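Local structure of NUDIX hydrolase (Jonesia denitrificans, 4KTB) at residues A[82-85]-A[86-89]. The protein is of unknown function but belongs to the Nudix hydrolase superfamily and may cleave diadenosine tetraphosphate asymmetrically. Sequence-based numbering, arbitrary orientation.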
loop_
_atom_site.group_PDB
_atom_site.type_symbol
_atom_site.label_atom_id
_atom_site.label_comp_id
_atom_site.label_asym_id
_atom_site.label_seq_id
_atom_site.Cartn_x
_atom_site.Cartn_y
_atom_site.Cartn_z
ATOM N N HIS A 82 22.398 4.548 10.897
ATOM C CA HIS A 82 21.881 3.932 12.116
ATOM C C HIS A 82 20.672 4.667 12.701
ATOM O O HIS A 82 20.403 4.558 13.891
ATOM C CB HIS A 82 22.990 3.818 13.155
ATOM C CG HIS A 82 23.025 2.504 13.863
ATOM N ND1 HIS A 82 22.082 2.143 14.802
ATOM C CD2 HIS A 82 23.890 1.469 13.783
ATOM C CE1 HIS A 82 22.368 0.941 15.264
ATOM N NE2 HIS A 82 23.458 0.503 14.664
ATOM N N GLU A 83 19.944 5.404 11.862
ATOM C CA GLU A 83 18.702 6.037 12.282
ATOM C C GLU A 83 17.556 5.324 11.580
ATOM O O GLU A 83 17.564 5.230 10.353
ATOM C CB GLU A 83 18.694 7.516 11.885
ATOM C CG GLU A 83 17.310 8.157 11.820
ATOM C CD GLU A 83 17.372 9.655 11.534
ATOM O OE1 GLU A 83 17.785 10.047 10.420
ATOM O OE2 GLU A 83 17.010 10.451 12.425
ATOM N N ARG A 84 16.578 4.813 12.328
ATOM C CA ARG A 84 15.389 4.220 11.692
ATOM C C ARG A 84 14.607 5.244 10.868
ATOM O O ARG A 84 14.611 6.426 11.168
ATOM C CB ARG A 84 14.443 3.611 12.721
ATOM C CG ARG A 84 15.042 2.470 13.513
ATOM C CD ARG A 84 13.968 1.838 14.394
ATOM N NE ARG A 84 13.245 2.852 15.163
ATOM C CZ ARG A 84 12.128 2.639 15.852
ATOM N NH1 ARG A 84 11.562 3.646 16.503
ATOM N NH2 ARG A 84 11.580 1.430 15.893
ATOM N N VAL A 85 13.926 4.777 9.829
ATOM C CA VAL A 85 13.175 5.682 8.965
ATOM C C VAL A 85 12.093 6.434 9.727
ATOM O O VAL A 85 11.983 7.646 9.603
ATOM C CB VAL A 85 12.547 4.929 7.764
ATOM C CG1 VAL A 85 11.655 5.865 6.938
ATOM C CG2 VAL A 85 13.634 4.353 6.888
ATOM N N ARG A 86 11.312 5.711 10.529
ATOM C CA ARG A 86 10.205 6.323 11.260
ATOM C C ARG A 86 10.729 7.383 12.224
ATOM O O ARG A 86 10.038 8.363 12.503
ATOM C CB ARG A 86 9.358 5.270 11.997
ATOM C CG ARG A 86 10.053 4.561 13.153
ATOM C CD ARG A 86 9.119 3.507 13.772
ATOM N NE ARG A 86 8.636 2.543 12.773
ATOM C CZ ARG A 86 7.373 2.418 12.363
ATOM N NH1 ARG A 86 7.064 1.509 11.448
ATOM N NH2 ARG A 86 6.418 3.187 12.867
ATOM N N ASP A 87 11.963 7.190 12.700
ATOM C CA ASP A 87 12.633 8.142 13.591
ATOM C C ASP A 87 13.137 9.369 12.827
ATOM O O ASP A 87 13.098 10.486 13.334
ATOM C CB ASP A 87 13.829 7.485 14.299
ATOM C CG ASP A 87 13.414 6.469 15.343
ATOM O OD1 ASP A 87 12.339 6.640 15.950
ATOM O OD2 ASP A 87 14.177 5.500 15.560
ATOM N N ALA A 88 13.654 9.141 11.626
ATOM C CA ALA A 88 13.985 10.249 10.732
ATOM C C ALA A 88 12.737 11.084 10.466
ATOM O O ALA A 88 12.816 12.299 10.335
ATOM C CB ALA A 88 14.560 9.739 9.426
ATOM N N LEU A 89 11.581 10.430 10.396
ATOM C CA LEU A 89 10.335 11.153 10.174
ATOM C C LEU A 89 10.078 12.074 11.357
ATOM O O LEU A 89 9.780 13.259 11.199
ATOM C CB LEU A 89 9.163 10.185 10.012
ATOM C CG LEU A 89 9.091 9.411 8.704
ATOM C CD1 LEU A 89 7.973 8.404 8.816
ATOM C CD2 LEU A 89 8.867 10.358 7.515
HETATM O O HOH W 1 16.550 5.607 14.953
#
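The N-terminus of helix 85-97 is built here, with R84 at the N-cap and D87 three residues on, joined to it by a salt bridge. R84 grips the carboxylate side-on: NE gives D87 OD2 a nearly straight bond of 2.8 Å, and NH1 reaches OD1 at 3.1 Å. Both oxygens lie close to the guanidinium plane, yet the carboxylate is turned 45° against it, leaving OD2 met from above its own plane. A bend at chi3 (-50°) swings the R84 guanidinium back over the first turn, where CD of R86 lies over one of its faces, displaced toward the rim. OD2 also accepts from a water that in turn takes the N-H of R84, so the aspartate reaches the N-cap backbone as well. The first helical bond runs from A88 N to R84 O (2.9 Å), followed by L89 N to V85 O. On another side of the turn E83, its CG anti to the backbone N (chi1 160°), lays its carboxylate against A88, OE1 standing 3.4 Å from CB, while the same group bonds M80 N and pairs with R91. Cut back to alanine, R84 would probably leave D87 without its charged mate and R86 CD without the guanidinium face it lies over, besides costing the salt bridge to D54 of the third subunit. The guanidinium of R86 hydrogen-bonds through NH2 to S52 O of that subunit and through NH1 to A107 O of its own chain. Beneath the turn, V85 and L89 pack on V42 of strand 39-49 and Y138 of strand 133-141, seating the helix start on the sheet, while E116 of the second subunit accepts from V85 N.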